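Local coordinates for secreted protein ESXB (Bacillus anthracis, PDB 4J11) that is a small secreted WXG100-family protein that forms a two-chain assembly and is probably exported by an ESX-type (type VII) secretion system, at residues I7-E12 with D84-T89. Residues are numbered along the deposited sequence; the frame is centred on the assembly and turned at random. Where two conformers were deposited one is given.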
ATOM      1  N   ILE B   7     -16.415 -25.746  -2.683  1.00 10.74           N
ATOM      2  CA  ILE B   7     -16.401 -24.373  -3.165  1.00  9.71           C
ATOM      3  C   ILE B   7     -17.597 -23.640  -2.577  1.00 10.09           C
ATOM      4  O   ILE B   7     -18.750 -23.846  -3.006  1.00 11.24           O
ATOM      5  CB  ILE B   7     -16.425 -24.317  -4.711  1.00 10.47           C
ATOM      6  CG1 ILE B   7     -15.180 -24.990  -5.298  1.00 12.76           C
ATOM      7  CG2 ILE B   7     -16.516 -22.881  -5.194  1.00 11.71           C
ATOM      8  CD1 ILE B   7     -15.242 -25.164  -6.809  1.00 18.79           C
ATOM      9  N   LYS B   8     -17.333 -22.802  -1.580  1.00  9.30           N
ATOM     10  CA  LYS B   8     -18.404 -22.139  -0.837  1.00  8.76           C
ATOM     11  C   LYS B   8     -18.513 -20.664  -1.178  1.00 12.43           C
ATOM     12  O   LYS B   8     -19.216 -19.916  -0.498  1.00 21.52           O
ATOM     13  CB  LYS B   8     -18.202 -22.333   0.666  1.00 11.91           C
ATOM     14  CG  LYS B   8     -18.075 -23.804   1.054  1.00 13.39           C
ATOM     15  CD  LYS B   8     -17.970 -24.012   2.556  1.00 17.35           C
ATOM     16  CE  LYS B   8     -17.921 -25.495   2.893  1.00 25.20           C
ATOM     17  NZ  LYS B   8     -18.071 -25.743   4.354  1.00 32.92           N
ATOM     18  N   ILE B   9     -17.833 -20.264  -2.244  1.00  9.14           N
ATOM     19  CA  ILE B   9     -17.834 -18.877  -2.689  1.00  9.51           C
ATOM     20  C   ILE B   9     -18.227 -18.790  -4.166  1.00  8.55           C
ATOM     21  O   ILE B   9     -17.870 -19.660  -4.967  1.00 12.89           O
ATOM     22  CB  ILE B   9     -16.449 -18.216  -2.413  1.00 11.42           C
ATOM     23  CG1 ILE B   9     -16.497 -16.721  -2.693  1.00 13.22           C
ATOM     24  CG2 ILE B   9     -15.316 -18.915  -3.199  1.00 12.25           C
ATOM     25  CD1 ILE B   9     -15.368 -15.940  -2.077  1.00 17.20           C
ATOM     26  N   THR B  10     -18.982 -17.753  -4.513  1.00  8.12           N
ATOM     27  CA  THR B  10     -19.423 -17.560  -5.891  1.00  7.05           C
ATOM     28  C   THR B  10     -18.380 -16.771  -6.694  1.00  8.46           C
ATOM     29  O   THR B  10     -17.519 -16.074  -6.120  1.00  7.96           O
ATOM     30  CB  THR B  10     -20.724 -16.754  -5.938  1.00  7.69           C
ATOM     31  OG1 THR B  10     -20.487 -15.493  -5.321  1.00  8.04           O
ATOM     32  CG2 THR B  10     -21.872 -17.474  -5.229  1.00 10.54           C
ATOM     33  N   PRO B  11     -18.449 -16.863  -8.037  1.00  7.17           N
ATOM     34  CA  PRO B  11     -17.554 -16.045  -8.865  1.00  7.56           C
ATOM     35  C   PRO B  11     -17.673 -14.555  -8.545  1.00  8.20           C
ATOM     36  O   PRO B  11     -16.661 -13.860  -8.462  1.00  7.22           O
ATOM     37  CB  PRO B  11     -18.035 -16.335 -10.293  1.00  9.36           C
ATOM     38  CG  PRO B  11     -18.614 -17.711 -10.215  1.00 11.82           C
ATOM     39  CD  PRO B  11     -19.226 -17.824  -8.843  1.00  8.92           C
ATOM     40  N   GLU B  12     -18.889 -14.074  -8.328  1.00  8.38           N
ATOM     41  CA  GLU B  12     -19.113 -12.659  -8.067  1.00  6.52           C
ATOM     42  C   GLU B  12     -18.474 -12.224  -6.742  1.00  6.24           C
ATOM     43  O   GLU B  12     -17.987 -11.101  -6.621  1.00  7.18           O
ATOM     44  CB  GLU B  12     -20.618 -12.371  -8.076  1.00 10.31           C
ATOM     45  CG  GLU B  12     -21.298 -12.572  -9.453  1.00 22.20           C
ATOM     46  CD  GLU B  12     -21.540 -14.037  -9.892  1.00 28.71           C
ATOM     47  OE1 GLU B  12     -21.488 -15.004  -9.084  1.00 15.14           O
ATOM     48  OE2 GLU B  12     -21.806 -14.221 -11.100  1.00 38.30           O
ATOM     49  N   ASP B  84     -13.479 -17.182 -12.828  1.00 11.25           N
ATOM     50  CA  ASP B  84     -13.820 -17.696 -14.153  1.00 11.14           C
ATOM     51  C   ASP B  84     -13.850 -19.224 -14.186  1.00 13.28           C
ATOM     52  O   ASP B  84     -14.675 -19.822 -14.877  1.00 14.65           O
ATOM     53  CB  ASP B  84     -12.832 -17.164 -15.196  1.00 15.01           C
ATOM     54  CG  ASP B  84     -12.930 -15.662 -15.375  1.00 18.50           C
ATOM     55  OD1 ASP B  84     -14.031 -15.118 -15.143  1.00 20.86           O
ATOM     56  OD2 ASP B  84     -11.911 -15.028 -15.740  1.00 19.77           O
ATOM     57  N   LYS B  85     -12.949 -19.858 -13.446  0.59 11.03           N
ATOM     58  CA  LYS B  85     -12.929 -21.316 -13.400  0.59 12.28           C
ATOM     59  C   LYS B  85     -14.121 -21.878 -12.626  0.59 11.83           C
ATOM     60  O   LYS B  85     -14.740 -22.859 -13.052  0.59 13.19           O
ATOM     61  CB  LYS B  85     -11.623 -21.813 -12.790  0.59 14.18           C
ATOM     62  CG  LYS B  85     -10.436 -21.784 -13.740  0.59 16.59           C
ATOM     63  CD  LYS B  85      -9.131 -22.090 -13.013  0.59 29.41           C
ATOM     64  CE  LYS B  85      -9.344 -22.975 -11.784  0.59 31.32           C
ATOM     65  NZ  LYS B  85      -9.842 -24.346 -12.092  0.59 35.31           N
ATOM     66  N   PHE B  86     -14.447 -21.261 -11.492  1.00  9.66           N
ATOM     67  CA  PHE B  86     -15.575 -21.697 -10.677  1.00  9.92           C
ATOM     68  C   PHE B  86     -16.899 -21.471 -11.387  1.00 10.40           C
ATOM     69  O   PHE B  86     -17.858 -22.184 -11.129  1.00  9.85           O
ATOM     70  CB  PHE B  86     -15.631 -20.931  -9.352  1.00 10.33           C
ATOM     71  CG  PHE B  86     -14.592 -21.343  -8.329  1.00 11.05           C
ATOM     72  CD1 PHE B  86     -13.672 -22.353  -8.573  1.00 11.63           C
ATOM     73  CD2 PHE B  86     -14.556 -20.692  -7.101  1.00  9.34           C
ATOM     74  CE1 PHE B  86     -12.729 -22.699  -7.599  1.00 11.92           C
ATOM     75  CE2 PHE B  86     -13.629 -21.029  -6.133  1.00 10.80           C
ATOM     76  CZ  PHE B  86     -12.721 -22.041  -6.379  1.00  9.98           C
ATOM     77  N   ARG B  87     -16.955 -20.485 -12.277  1.00  9.60           N
ATOM     78  CA  ARG B  87     -18.220 -20.109 -12.912  1.00 10.72           C
ATOM     79  C   ARG B  87     -18.848 -21.264 -13.665  1.00 12.45           C
ATOM     80  O   ARG B  87     -20.067 -21.396 -13.715  1.00 11.52           O
ATOM     81  CB  ARG B  87     -17.997 -18.932 -13.865  1.00 12.91           C
ATOM     82  CG  ARG B  87     -19.276 -18.287 -14.367  1.00 14.40           C
ATOM     83  CD  ARG B  87     -18.975 -17.213 -15.404  1.00 15.55           C
ATOM     84  NE  ARG B  87     -17.855 -16.364 -15.018  1.00 20.44           N
ATOM     85  CZ  ARG B  87     -17.956 -15.322 -14.198  1.00 19.59           C
ATOM     86  NH1 ARG B  87     -16.890 -14.602 -13.907  1.00 17.25           N
ATOM     87  NH2 ARG B  87     -19.129 -15.002 -13.670  1.00 20.73           N
ATOM     88  N   ASN B  88     -18.006 -22.118 -14.235  1.00 13.55           N
ATOM     89  CA  ASN B  88     -18.492 -23.228 -15.031  1.00 15.18           C
ATOM     90  C   ASN B  88     -19.320 -24.239 -14.238  1.00 15.50           C
ATOM     91  O   ASN B  88     -20.101 -24.990 -14.817  1.00 17.01           O
ATOM     92  CB  ASN B  88     -17.323 -23.907 -15.748  1.00 25.42           C
ATOM     93  CG  ASN B  88     -16.532 -22.936 -16.605  1.00 32.50           C
ATOM     94  OD1 ASN B  88     -16.931 -22.613 -17.725  1.00 43.96           O
ATOM     95  ND2 ASN B  88     -15.410 -22.460 -16.081  1.00 31.24           N
ATOM     96  N   THR B  89     -19.159 -24.259 -12.917  1.00 11.97           N
ATOM     97  CA  THR B  89     -19.966 -25.156 -12.086  1.00 12.31           C
ATOM     98  C   THR B  89     -20.821 -24.406 -11.061  1.00 11.14           C
ATOM     99  O   THR B  89     -21.308 -24.986 -10.089  1.00 12.49           O
ATOM    100  CB  THR B  89     -19.099 -26.225 -11.380  1.00 13.69           C
ATOM    101  OG1 THR B  89     -18.043 -25.582 -10.660  1.00 14.38           O
ATOM    102  CG2 THR B  89     -18.503 -27.197 -12.405  1.00 16.96           C
TER
HETATM  103  O   HOH W   1     -19.513 -12.621 -12.450  1.00 23.30           O
HETATM  104  O   HOH W   2     -21.579 -16.029 -13.151  1.00 33.97           O
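Ile7 lies across one face of the Phe86 ring, making a CH-pi contact in which CG2 stands 3.8 Å from the ring centroid, 25° off the normal. With CG2 anti to the backbone N (chi1 -62° for CG1), the methyl covers the CD2–CE2 side, while Ile7 CD1 reaches Phe86 CE1 at 3.6 Å. Ile9 CG2 approaches the rim instead, 4.0 Å from Phe86 CE2. Leu14 also touches this ring, as does Trp46 of the second subunit. Pro11 fits against the last turn of the opposing helix, its CG 3.6 Å from Arg87 CA and its CB over one face of the guanidinium.

The polar contacts gather on Arg87. Its NH1 forms a salt bridge to Asp84 OD1 (3.2 Å) that is nearly straight and in the guanidinium plane, and a further one to Glu15. Glu12 OE2 is a long salt-bridge partner of Arg87 NH2 at 3.8 Å, the carboxylate turned 85° from the guanidinium; two waters bridge this pair, each donating to OE2 and accepting from NH2.

Together these contacts join the start of helix 11-43 to the end of helix 48-87, at the open end of the antiparallel helical hairpin characteristic of WXG100 proteins.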